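Local coordinates for YfkN protein (Bacillus subtilis subsp. subtilis, PDB 3GVE) that belongs to the calcineurin-like phosphoesterase family and carries a manganese ion and a magnesium ion in two adjacent sites that share one ligand, at residues L71-V76 and F111-D116; P91-M96 and K123-P128; E194-T199 and T237-I242. All coordinates share one frame; numbering follows the deposited sequence.

Interaction 1. Residues L71-V76 and F111-D116; sequences LGEYAV and FNYGLD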
ATOM      1  N   LEU A  71      -1.916  -0.780 -13.427  1.00 11.06           N
ATOM      2  CA  LEU A  71      -1.246  -0.415 -14.673  1.00 10.70           C
ATOM      3  C   LEU A  71      -0.022  -1.307 -14.898  1.00 10.24           C
ATOM      4  O   LEU A  71       0.207  -1.773 -15.993  1.00 11.00           O
ATOM      5  CB  LEU A  71      -0.872   1.071 -14.689  1.00 10.66           C
ATOM      6  CG  LEU A  71      -0.260   1.535 -16.011  1.00 11.65           C
ATOM      7  CD1 LEU A  71      -0.700   2.951 -16.375  1.00 12.27           C
ATOM      8  CD2 LEU A  71       1.252   1.395 -16.031  1.00 12.10           C
ATOM      9  N   GLY A  72       0.728  -1.572 -13.837  1.00 10.11           N
ATOM     10  CA  GLY A  72       1.844  -2.494 -13.920  1.00 10.48           C
ATOM     11  C   GLY A  72       1.384  -3.904 -14.252  1.00 10.72           C
ATOM     12  O   GLY A  72       2.039  -4.613 -14.994  1.00 10.95           O
ATOM     13  N   GLU A  73       0.248  -4.298 -13.679  1.00 10.33           N
ATOM     14  CA  GLU A  73      -0.365  -5.607 -13.957  1.00 11.97           C
ATOM     15  C   GLU A  73      -0.819  -5.691 -15.409  1.00 11.90           C
ATOM     16  O   GLU A  73      -0.629  -6.684 -16.067  1.00 12.37           O
ATOM     17  CB  GLU A  73      -1.609  -5.813 -13.098  1.00 14.63           C
ATOM     18  CG  GLU A  73      -1.368  -6.099 -11.678  1.00 17.60           C
ATOM     19  CD  GLU A  73      -2.677  -6.054 -10.872  1.00 22.65           C
ATOM     20  OE1 GLU A  73      -2.578  -5.882  -9.658  1.00 24.53           O
ATOM     21  OE2 GLU A  73      -3.792  -6.157 -11.452  1.00 25.22           O
ATOM     22  N   TYR A  74      -1.430  -4.622 -15.891  1.00 11.59           N
ATOM     23  CA  TYR A  74      -1.879  -4.583 -17.269  1.00 11.38           C
ATOM     24  C   TYR A  74      -0.702  -4.856 -18.222  1.00 11.58           C
ATOM     25  O   TYR A  74      -0.810  -5.603 -19.178  1.00 12.65           O
ATOM     26  CB  TYR A  74      -2.555  -3.234 -17.593  1.00 12.05           C
ATOM     27  CG  TYR A  74      -2.903  -3.148 -19.061  1.00 13.28           C
ATOM     28  CD1 TYR A  74      -4.070  -3.714 -19.541  1.00 13.18           C
ATOM     29  CD2 TYR A  74      -2.029  -2.578 -19.973  1.00 15.95           C
ATOM     30  CE1 TYR A  74      -4.376  -3.684 -20.865  1.00 15.08           C
ATOM     31  CE2 TYR A  74      -2.332  -2.549 -21.315  1.00 17.23           C
ATOM     32  CZ  TYR A  74      -3.506  -3.096 -21.750  1.00 17.22           C
ATOM     33  OH  TYR A  74      -3.823  -3.078 -23.089  1.00 19.46           O
ATOM     34  N   ALA A  75       0.446  -4.247 -17.948  1.00 12.02           N
ATOM     35  CA  ALA A  75       1.581  -4.397 -18.827  1.00 12.81           C
ATOM     36  C   ALA A  75       2.086  -5.837 -18.920  1.00 12.04           C
ATOM     37  O   ALA A  75       2.296  -6.371 -19.992  1.00 13.16           O
ATOM     38  CB  ALA A  75       2.677  -3.461 -18.437  1.00 13.34           C
ATOM     39  N   VAL A  76       2.247  -6.453 -17.760  1.00 11.77           N
ATOM     40  CA  VAL A  76       2.724  -7.820 -17.742  1.00 12.60           C
ATOM     41  C   VAL A  76       1.693  -8.803 -18.325  1.00 13.57           C
ATOM     42  O   VAL A  76       2.063  -9.737 -18.993  1.00 15.95           O
ATOM     43  CB  VAL A  76       3.268  -8.221 -16.339  1.00 14.34           C
ATOM     44  CG1 VAL A  76       2.156  -8.447 -15.340  1.00 15.80           C
ATOM     45  CG2 VAL A  76       4.166  -9.428 -16.434  1.00 15.30           C
ATOM     46  N   PHE A 111      11.684  -7.431  -9.845  1.00  9.13           N
ATOM     47  CA  PHE A 111      11.866  -8.865 -10.028  1.00  9.42           C
ATOM     48  C   PHE A 111      10.590  -9.681  -9.895  1.00 10.01           C
ATOM     49  O   PHE A 111      10.602 -10.867 -10.125  1.00 10.60           O
ATOM     50  CB  PHE A 111      12.916  -9.367  -9.026  1.00 10.02           C
ATOM     51  CG  PHE A 111      14.285  -8.788  -9.263  1.00  9.43           C
ATOM     52  CD1 PHE A 111      15.132  -9.361 -10.184  1.00  9.64           C
ATOM     53  CD2 PHE A 111      14.696  -7.647  -8.603  1.00 10.29           C
ATOM     54  CE1 PHE A 111      16.377  -8.810 -10.427  1.00  9.89           C
ATOM     55  CE2 PHE A 111      15.920  -7.099  -8.845  1.00  9.99           C
ATOM     56  CZ  PHE A 111      16.759  -7.678  -9.748  1.00 10.15           C
ATOM     57  N   ASN A 112       9.495  -9.030  -9.506  1.00  9.76           N
ATOM     58  CA  ASN A 112       8.239  -9.722  -9.180  1.00 10.26           C
ATOM     59  C   ASN A 112       7.631 -10.483 -10.364  1.00 11.29           C
ATOM     60  O   ASN A 112       6.900 -11.429 -10.175  1.00 12.52           O
ATOM     61  CB  ASN A 112       7.158  -8.740  -8.688  1.00 10.57           C
ATOM     62  CG  ASN A 112       7.412  -8.139  -7.305  1.00 10.54           C
ATOM     63  OD1 ASN A 112       6.637  -7.304  -6.897  1.00 11.50           O
ATOM     64  ND2 ASN A 112       8.449  -8.553  -6.602  1.00 11.05           N
ATOM     65  N   TYR A 113       7.923 -10.048 -11.580  1.00 11.26           N
ATOM     66  CA  TYR A 113       7.324 -10.648 -12.773  1.00 12.00           C
ATOM     67  C   TYR A 113       8.308 -11.539 -13.531  1.00 11.45           C
ATOM     68  O   TYR A 113       8.045 -11.949 -14.652  1.00 12.42           O
ATOM     69  CB  TYR A 113       6.768  -9.549 -13.680  1.00 12.69           C
ATOM     70  CG  TYR A 113       5.624  -8.772 -13.060  1.00 13.85           C
ATOM     71  CD1 TYR A 113       4.688  -9.409 -12.270  1.00 15.84           C
ATOM     72  CD2 TYR A 113       5.479  -7.425 -13.270  1.00 15.61           C
ATOM     73  CE1 TYR A 113       3.652  -8.721 -11.700  1.00 16.75           C
ATOM     74  CE2 TYR A 113       4.424  -6.725 -12.696  1.00 15.56           C
ATOM     75  CZ  TYR A 113       3.515  -7.385 -11.924  1.00 16.71           C
ATOM     76  OH  TYR A 113       2.479  -6.692 -11.366  1.00 18.19           O
ATOM     77  N   GLY A 114       9.434 -11.840 -12.894  1.00 11.13           N
ATOM     78  CA  GLY A 114      10.407 -12.752 -13.469  1.00 11.28           C
ATOM     79  C   GLY A 114      11.540 -12.060 -14.200  1.00 10.08           C
ATOM     80  O   GLY A 114      11.437 -10.920 -14.576  1.00 10.34           O
ATOM     81  N   LEU A 115      12.627 -12.782 -14.406  1.00 10.25           N
ATOM     82  CA  LEU A 115      13.833 -12.238 -15.017  1.00 10.64           C
ATOM     83  C   LEU A 115      13.651 -11.879 -16.498  1.00 10.88           C
ATOM     84  O   LEU A 115      14.206 -10.911 -16.957  1.00 10.72           O
ATOM     85  CB  LEU A 115      15.001 -13.215 -14.855  1.00 10.89           C
ATOM     86  CG  LEU A 115      15.536 -13.372 -13.415  1.00 11.55           C
ATOM     87  CD1 LEU A 115      16.447 -14.597 -13.295  1.00 12.59           C
ATOM     88  CD2 LEU A 115      16.304 -12.122 -12.964  1.00 11.83           C
ATOM     89  N   ASP A 116      12.878 -12.668 -17.232  1.00 12.17           N
ATOM     90  CA  ASP A 116      12.732 -12.405 -18.660  1.00 12.44           C
ATOM     91  C   ASP A 116      11.967 -11.105 -18.912  1.00 11.11           C
ATOM     92  O   ASP A 116      12.367 -10.310 -19.733  1.00 11.61           O
ATOM     93  CB  ASP A 116      12.054 -13.568 -19.392  1.00 13.96           C
ATOM     94  CG  ASP A 116      12.922 -14.812 -19.469  1.00 17.87           C
ATOM     95  OD1 ASP A 116      14.140 -14.737 -19.276  1.00 19.12           O
ATOM     96  OD2 ASP A 116      12.344 -15.870 -19.734  1.00 20.68           O
TER

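Interaction 2. Residues P91-M96 and K123-P128; sequences PIISVM and KGADFP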
ATOM      1  N   PRO A  91       5.104   0.400 -21.328  1.00 10.61           N
ATOM      2  CA  PRO A  91       4.478   1.731 -21.269  1.00 10.44           C
ATOM      3  C   PRO A  91       5.049   2.641 -20.172  1.00 10.10           C
ATOM      4  O   PRO A  91       5.132   3.828 -20.376  1.00 10.43           O
ATOM      5  CB  PRO A  91       3.005   1.405 -21.009  1.00 12.62           C
ATOM      6  CG  PRO A  91       2.819   0.117 -21.672  1.00 14.21           C
ATOM      7  CD  PRO A  91       4.081  -0.658 -21.390  1.00 12.38           C
ATOM      8  N   ILE A  92       5.452   2.081 -19.038  1.00  9.57           N
ATOM      9  CA  ILE A  92       6.083   2.900 -18.006  1.00  9.52           C
ATOM     10  C   ILE A  92       7.437   3.447 -18.500  1.00  8.91           C
ATOM     11  O   ILE A  92       7.760   4.613 -18.322  1.00  9.58           O
ATOM     12  CB  ILE A  92       6.229   2.126 -16.693  1.00 10.12           C
ATOM     13  CG1 ILE A  92       4.841   1.929 -16.074  1.00 10.34           C
ATOM     14  CG2 ILE A  92       7.175   2.857 -15.741  1.00 11.15           C
ATOM     15  CD1 ILE A  92       4.833   1.022 -14.865  1.00 11.29           C
ATOM     16  N   ILE A  93       8.211   2.582 -19.136  1.00  9.06           N
ATOM     17  CA  ILE A  93       9.467   2.989 -19.748  1.00  8.53           C
ATOM     18  C   ILE A  93       9.257   4.052 -20.843  1.00  8.81           C
ATOM     19  O   ILE A  93      10.045   4.968 -20.956  1.00  9.71           O
ATOM     20  CB  ILE A  93      10.265   1.767 -20.269  1.00  9.06           C
ATOM     21  CG1 ILE A  93      10.622   0.821 -19.097  1.00 10.39           C
ATOM     22  CG2 ILE A  93      11.531   2.209 -21.040  1.00 10.11           C
ATOM     23  CD1 ILE A  93      11.494   1.471 -17.986  1.00 11.35           C
ATOM     24  N   SER A  94       8.184   3.944 -21.624  1.00  9.67           N
ATOM     25  CA  SER A  94       7.861   5.040 -22.593  1.00 10.18           C
ATOM     26  C   SER A  94       7.710   6.372 -21.927  1.00  8.56           C
ATOM     27  O   SER A  94       8.143   7.381 -22.489  1.00  9.88           O
ATOM     28  CB  SER A  94       6.605   4.731 -23.374  1.00 12.47           C
ATOM     29  OG  SER A  94       6.699   3.487 -24.048  1.00 15.57           O
ATOM     30  N   VAL A  95       7.097   6.403 -20.745  1.00  8.92           N
ATOM     31  CA  VAL A  95       6.990   7.676 -20.005  1.00  8.73           C
ATOM     32  C   VAL A  95       8.367   8.213 -19.593  1.00  8.25           C
ATOM     33  O   VAL A  95       8.696   9.378 -19.729  1.00  9.25           O
ATOM     34  CB  VAL A  95       6.083   7.534 -18.747  1.00  9.26           C
ATOM     35  CG1 VAL A  95       6.087   8.771 -17.925  1.00 10.21           C
ATOM     36  CG2 VAL A  95       4.623   7.224 -19.203  1.00  9.98           C
HETATM   37  N   MSE A  96       9.201   7.315 -19.072  1.00  8.87           N
HETATM   38  CA  MSE A  96      10.561   7.670 -18.633  1.00  8.24           C
HETATM   39  C   MSE A  96      11.426   8.194 -19.803  1.00  8.51           C
HETATM   40  O   MSE A  96      12.204   9.101 -19.658  1.00  9.38           O
HETATM   41  CB  MSE A  96      11.270   6.478 -17.954  1.00  8.99           C
HETATM   42  CG  MSE A  96      10.450   5.751 -16.873  1.00  9.68           C
HETATM   43 SE   MSE A  96       9.606   6.876 -15.515  0.75 11.79          SE
HETATM   44  CE  MSE A  96      11.083   6.965 -14.220  1.00 11.02           C
ATOM     45  N   LYS A 123      15.159  -3.411 -22.150  1.00 10.46           N
ATOM     46  CA  LYS A 123      15.519  -3.269 -23.577  1.00 11.39           C
ATOM     47  C   LYS A 123      14.978  -2.002 -24.212  1.00 11.55           C
ATOM     48  O   LYS A 123      15.587  -1.439 -25.085  1.00 13.52           O
ATOM     49  CB  LYS A 123      14.989  -4.443 -24.404  1.00 13.78           C
ATOM     50  CG  LYS A 123      15.671  -5.753 -24.148  1.00 15.01           C
ATOM     51  CD  LYS A 123      15.021  -6.893 -24.941  1.00 15.42           C
ATOM     52  CE  LYS A 123      15.596  -8.209 -24.466  1.00 16.20           C
ATOM     53  NZ  LYS A 123      15.203  -9.310 -25.313  1.00 16.07           N
ATOM     54  N   GLY A 124      13.800  -1.593 -23.775  1.00 10.17           N
ATOM     55  CA  GLY A 124      13.126  -0.429 -24.307  1.00 10.72           C
ATOM     56  C   GLY A 124      13.548   0.956 -23.764  1.00 10.61           C
ATOM     57  O   GLY A 124      13.097   1.961 -24.300  1.00 10.93           O
ATOM     58  N   ALA A 125      14.360   0.989 -22.676  1.00 10.04           N
ATOM     59  CA  ALA A 125      14.793   2.260 -22.129  1.00 10.17           C
ATOM     60  C   ALA A 125      15.825   2.908 -23.011  1.00 10.01           C
ATOM     61  O   ALA A 125      16.835   2.216 -23.444  1.00 11.37           O
ATOM     62  CB  ALA A 125      15.311   2.056 -20.748  1.00 11.02           C
ATOM     63  N   ASP A 126      15.706   4.199 -23.221  1.00  9.59           N
ATOM     64  CA  ASP A 126      16.674   4.962 -23.987  1.00 11.20           C
ATOM     65  C   ASP A 126      17.894   5.212 -23.133  1.00 12.11           C
ATOM     66  O   ASP A 126      18.916   5.546 -23.633  1.00 15.59           O
ATOM     67  CB  ASP A 126      16.088   6.313 -24.400  1.00 12.82           C
ATOM     68  CG  ASP A 126      15.038   6.207 -25.445  1.00 14.85           C
ATOM     69  OD1 ASP A 126      14.944   5.227 -26.124  1.00 16.32           O
ATOM     70  OD2 ASP A 126      14.298   7.203 -25.527  1.00 15.41           O
ATOM     71  N   PHE A 127      17.730   5.072 -21.828  1.00 11.60           N
ATOM     72  CA  PHE A 127      18.763   5.378 -20.854  1.00 11.63           C
ATOM     73  C   PHE A 127      19.237   4.087 -20.198  1.00 10.61           C
ATOM     74  O   PHE A 127      18.536   3.113 -20.188  1.00 11.13           O
ATOM     75  CB  PHE A 127      18.204   6.333 -19.791  1.00 12.12           C
ATOM     76  CG  PHE A 127      16.907   5.862 -19.185  1.00 11.01           C
ATOM     77  CD1 PHE A 127      16.915   5.108 -18.038  1.00 10.79           C
ATOM     78  CD2 PHE A 127      15.693   6.132 -19.793  1.00 10.61           C
ATOM     79  CE1 PHE A 127      15.733   4.656 -17.491  1.00  9.99           C
ATOM     80  CE2 PHE A 127      14.506   5.679 -19.263  1.00 10.01           C
ATOM     81  CZ  PHE A 127      14.506   4.953 -18.106  1.00  9.84           C
ATOM     82  N   PRO A 128      20.429   4.124 -19.628  1.00 10.49           N
ATOM     83  CA  PRO A 128      20.967   2.945 -18.942  1.00 10.60           C
ATOM     84  C   PRO A 128      20.235   2.654 -17.631  1.00  9.42           C
ATOM     85  O   PRO A 128      19.948   3.558 -16.868  1.00 10.24           O
ATOM     86  CB  PRO A 128      22.411   3.351 -18.628  1.00 12.70           C
ATOM     87  CG  PRO A 128      22.397   4.858 -18.636  1.00 15.04           C
ATOM     88  CD  PRO A 128      21.404   5.221 -19.690  1.00 12.76           C
TER

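Interaction 3. Residues E194-T199 and T237-I242; sequences ESANET and TKTKGI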
ATOM      1  N   GLU A 194      29.972  -4.205  -0.308  1.00 12.13           N
ATOM      2  CA  GLU A 194      31.011  -4.992  -0.981  1.00 12.64           C
ATOM      3  C   GLU A 194      30.925  -4.846  -2.495  1.00 11.49           C
ATOM      4  O   GLU A 194      31.921  -4.628  -3.133  1.00 12.05           O
ATOM      5  CB  GLU A 194      30.932  -6.475  -0.609  1.00 15.19           C
ATOM      6  CG  GLU A 194      31.366  -6.790   0.798  1.00 18.20           C
ATOM      7  CD  GLU A 194      31.089  -8.225   1.187  1.00 21.82           C
ATOM      8  OE1 GLU A 194      30.907  -9.067   0.292  1.00 21.60           O
ATOM      9  OE2 GLU A 194      31.045  -8.507   2.397  1.00 24.26           O
ATOM     10  N   SER A 195      29.756  -4.755  -3.039  0.50 11.14           N
ATOM     11  CA  SER A 195      29.570  -4.478  -4.488  0.50 11.63           C
ATOM     12  C   SER A 195      30.117  -3.126  -4.819  0.50 11.08           C
ATOM     13  O   SER A 195      30.772  -2.919  -5.887  0.50 11.19           O
ATOM     14  CB  SER A 195      28.119  -4.747  -4.910  0.50 12.87           C
ATOM     15  OG  SER A 195      27.826  -4.061  -6.094  0.50 12.79           O
ATOM     16  N   ALA A 196      29.831  -2.138  -3.979  1.00 10.60           N
ATOM     17  CA  ALA A 196      30.334  -0.796  -4.224  1.00 11.45           C
ATOM     18  C   ALA A 196      31.863  -0.773  -4.193  1.00 11.57           C
ATOM     19  O   ALA A 196      32.476  -0.182  -5.066  1.00 12.30           O
ATOM     20  CB  ALA A 196      29.759   0.190  -3.196  1.00 12.01           C
ATOM     21  N   ASN A 197      32.459  -1.415  -3.181  1.00 12.11           N
ATOM     22  CA  ASN A 197      33.904  -1.422  -3.047  1.00 13.88           C
ATOM     23  C   ASN A 197      34.605  -2.163  -4.194  1.00 13.86           C
ATOM     24  O   ASN A 197      35.695  -1.826  -4.544  1.00 14.96           O
ATOM     25  CB  ASN A 197      34.298  -1.950  -1.671  1.00 16.34           C
ATOM     26  CG  ASN A 197      34.145  -0.904  -0.593  1.00 19.79           C
ATOM     27  OD1 ASN A 197      34.186   0.271  -0.858  1.00 21.17           O
ATOM     28  ND2 ASN A 197      33.985  -1.351   0.627  1.00 22.59           N
ATOM     29  N   GLU A 198      33.936  -3.139  -4.781  1.00 13.73           N
ATOM     30  CA  GLU A 198      34.472  -3.885  -5.912  1.00 15.26           C
ATOM     31  C   GLU A 198      34.386  -3.061  -7.189  1.00 15.03           C
ATOM     32  O   GLU A 198      35.266  -3.094  -8.029  1.00 16.06           O
ATOM     33  CB  GLU A 198      33.666  -5.170  -6.039  1.00 17.63           C
ATOM     34  CG  GLU A 198      33.980  -6.110  -7.201  1.00 22.41           C
ATOM     35  CD  GLU A 198      33.028  -7.303  -7.198  1.00 28.60           C
ATOM     36  OE1 GLU A 198      33.100  -8.123  -6.286  1.00 30.25           O
ATOM     37  OE2 GLU A 198      32.180  -7.395  -8.076  1.00 32.47           O
ATOM     38  N   THR A 199      33.304  -2.304  -7.318  1.00 13.24           N
ATOM     39  CA  THR A 199      32.979  -1.647  -8.580  1.00 12.93           C
ATOM     40  C   THR A 199      33.541  -0.225  -8.753  1.00 12.48           C
ATOM     41  O   THR A 199      33.972   0.135  -9.820  1.00 13.97           O
ATOM     42  CB  THR A 199      31.450  -1.685  -8.845  1.00 12.89           C
ATOM     43  OG1 THR A 199      30.985  -3.033  -8.756  1.00 14.38           O
ATOM     44  CG2 THR A 199      31.125  -1.147 -10.232  1.00 13.41           C
ATOM     45  N   THR A 237      29.630   5.675   4.680  1.00 10.11           N
ATOM     46  CA  THR A 237      30.753   5.664   5.620  1.00 11.03           C
ATOM     47  C   THR A 237      31.874   4.681   5.269  1.00 11.04           C
ATOM     48  O   THR A 237      33.014   4.919   5.632  1.00 11.96           O
ATOM     49  CB  THR A 237      30.272   5.387   7.058  1.00 11.55           C
ATOM     50  OG1 THR A 237      29.471   4.200   7.067  1.00 11.13           O
ATOM     51  CG2 THR A 237      29.463   6.581   7.617  1.00 12.99           C
ATOM     52  N   LYS A 238      31.547   3.577   4.602  1.00 10.96           N
ATOM     53  CA  LYS A 238      32.521   2.493   4.382  1.00 11.96           C
ATOM     54  C   LYS A 238      33.142   2.474   3.003  1.00 13.21           C
ATOM     55  O   LYS A 238      34.059   1.715   2.753  1.00 16.81           O
ATOM     56  CB  LYS A 238      31.902   1.118   4.655  1.00 11.89           C
ATOM     57  CG  LYS A 238      31.387   0.878   6.063  1.00 12.61           C
ATOM     58  CD  LYS A 238      30.964  -0.593   6.221  1.00 14.68           C
ATOM     59  CE  LYS A 238      30.401  -0.890   7.601  1.00 16.00           C
ATOM     60  NZ  LYS A 238      30.102  -2.362   7.695  1.00 17.02           N
ATOM     61  N   THR A 239      32.640   3.293   2.104  1.00 12.21           N
ATOM     62  CA  THR A 239      33.206   3.355   0.759  1.00 12.74           C
ATOM     63  C   THR A 239      33.885   4.687   0.554  1.00 12.70           C
ATOM     64  O   THR A 239      33.797   5.556   1.392  1.00 14.17           O
ATOM     65  CB  THR A 239      32.130   3.196  -0.344  1.00 13.53           C
ATOM     66  OG1 THR A 239      31.286   4.355  -0.355  1.00 12.80           O
ATOM     67  CG2 THR A 239      31.307   1.958  -0.132  1.00 15.03           C
ATOM     68  N   LYS A 240      34.538   4.833  -0.591  1.00 13.88           N
ATOM     69  CA  LYS A 240      35.166   6.087  -0.979  1.00 16.52           C
ATOM     70  C   LYS A 240      34.906   6.315  -2.453  1.00 16.38           C
ATOM     71  O   LYS A 240      35.046   5.399  -3.240  1.00 19.12           O
ATOM     72  CB  LYS A 240      36.676   6.003  -0.746  1.00 22.00           C
ATOM     73  CG  LYS A 240      37.282   7.188  -0.050  1.00 27.34           C
ATOM     74  CD  LYS A 240      38.646   6.845   0.570  1.00 30.51           C
ATOM     75  CE  LYS A 240      39.737   6.815  -0.492  1.00 32.28           C
ATOM     76  NZ  LYS A 240      41.113   6.604   0.037  1.00 33.44           N
ATOM     77  N   GLY A 241      34.540   7.521  -2.836  1.00 14.70           N
ATOM     78  CA  GLY A 241      34.366   7.800  -4.248  1.00 14.35           C
ATOM     79  C   GLY A 241      32.948   8.072  -4.729  1.00 12.75           C
ATOM     80  O   GLY A 241      32.761   8.442  -5.852  1.00 13.06           O
ATOM     81  N   ILE A 242      31.957   7.881  -3.869  1.00 11.47           N
ATOM     82  CA  ILE A 242      30.580   8.215  -4.223  1.00 11.24           C
ATOM     83  C   ILE A 242      30.343   9.678  -3.891  1.00 10.78           C
ATOM     84  O   ILE A 242      30.588  10.123  -2.783  1.00 12.51           O
ATOM     85  CB  ILE A 242      29.567   7.360  -3.449  1.00 12.07           C
ATOM     86  CG1 ILE A 242      29.743   5.885  -3.813  1.00 13.47           C
ATOM     87  CG2 ILE A 242      28.139   7.840  -3.743  1.00 10.98           C
ATOM     88  CD1 ILE A 242      28.908   4.899  -2.964  1.00 14.17           C
TER
HETATM   89  O   HOH W   1      35.270   2.317  -2.010  1.00 25.71           O

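Interaction 1. Residues L71-V76 and F111-D116
Tyr-113 lays its ring against Val-76 of helix 70-85. Its CB meets Val-76 CG2 at 3.8 Å, and CG touches the same methyl at 3.7 Å. Farther out the other branch takes over: Val-76 CG1 sits over the middle of one face of the Tyr-113 ring, 3.8 Å from the centroid and 7° off the normal, a nearly vertical CH-pi contact. One valine thus straddles the ring root and the ring centre, because its CG1 lies between the backbone N and the carbonyl carbon (chi1 74°) while CG2 points anti to that N. Obliquely placed is Gly-72 O, 3.9 Å from Tyr-113 CE2. At the far end Tyr-113 OH comes within 3.9 Å of Glu-73 CG, a contact with the aliphatic part of that side chain; the carboxylate is turned away and its OE2 is hydrogen-bonded to Tyr-338 OH of helix 322-340. Behind the ring, a type I turn from Phe-111 to Gly-114 delivers Tyr-113, and Gly-114 is the N-cap of helix 115-123. The arrangement is a loop aromatic packed on a helix, at the periphery of a calcineurin-like phosphoesterase fold, with the Tyr-113 side chain about 13 Å from the manganese ion.

Interaction 2. Residues P91-M96 and K123-P128
With chi1 at -62°, Ile-93 holds CG2 anti to its backbone N and aims that methyl at the chain of Gly-124 and Ala-125; Phe-127, whose CG stands between N and carbonyl carbon at chi1 51°, swings its ring back to Met-96. This is helix-on-loop packing in the calcineurin-like phosphoesterase fold: helix 91-98 rests on the connection that leaves helix 115-123 and leads to strand 129-130. Van der Waals packing joins the two segments. Met-96, a selenomethionine, offers its CB, 3.6 Å from Phe-127 CZ and equally near CE2, approaching the ring obliquely. Bends at its second and third torsions then carry the selenium and CE away from the loop, and the side chain also touches Leu-40 of helix 40-53. Within the loop, Ala-125 CB lies 3.9 Å above the plane of the Phe-127 ring, over its centre, so the same alanine packs on the ring and on Ile-93. Polar ties come from just beyond the helix segment: Asn-97 accepts from Asp-126 N through OD1 and gives ND2 to Gly-124 O, pinning the loop backbone. The Ile-93 methyl is pressed closely here: CG2 stands 3.8 Å from Ala-125 CB and a tight 3.4 Å from Ala-125 CA.

Interaction 3. Residues E194-T199 and T237-I242
Asn-197 and Thr-239 meet side chain to side chain, and the contact divides into van der Waals packing, one bridging water, and bonds that stay within each partner. The packing centres on Thr-239 CG2. This methyl reaches Ala-196 CB at 3.9 Å and approaches Asn-197 OD1 at 3.4 Å, so it is shared between two successive residues of the helix. At chi1 69° Thr-239 OG1 stands between the backbone N and the carbonyl carbon, which leaves CG2 anti to the carbonyl carbon and facing the helix; the hydroxyl is hydrogen-bonded to Leu-235 O, one helical turn back, which helps fix the rotation of the side chain. The side-chain amide nitrogen of Asn-197 also comes alongside the backbone, ND2 lying 3.7 Å from Lys-238 O.

The polar link is indirect. Water 1 donates to Asn-197 OD1 at 2.6 Å and accepts from Lys-240 N at 3.0 Å, tying the asparagine amide to the chain just after Thr-239. Asn-197 OD1 therefore has the threonine methyl and the water as close neighbours.

Inside the helix, Thr-199 OG1 donates a hydrogen bond to Ser-195 O at 2.9 Å, and Thr-199 N reaches the same oxygen from the opposite face of the carbonyl plane; this pair lies away from the 237-242 contact.

The inner side of the contact, at Ala-196, is backed by neighbouring elements, whereas Asn-197 is on the exposed side. Ala-196 also packs on Phe-170 of strand 160-170 and on Leu-235 of helix 232-238, while Ile-242, just before strand 244-247, touches both Leu-235 and Ile-200. Helix 192-205 is thus joined to the end of helix 232-238 and to the turn leading into strand 244-247, beside the mixed sheet that holds strands 160-170, 210-215 and 244-247.

Interactions 1 and 2 are neighbours, their centres 14 Å apart, and they interlock along the chain: 71-76, 91-96, 111-116 and 123-128 follow in that order, so their segments alternate. Helices 70-85 and 91-98 are consecutive, and they touch where Leu-71 CD2 packs on Ile-92 CG1 at 3.6 Å. Helix 115-123 joins the second segments of both. Interaction 3 comes later in the chain and farther off, its centre 31 Å from interaction 1 and 28 Å from interaction 2, on the other side of the chain's centre from the latter. All three lie within the calcineurin-like phosphoesterase range; the first two form one continuous packed region, the third a distinct one elsewhere in the same fold.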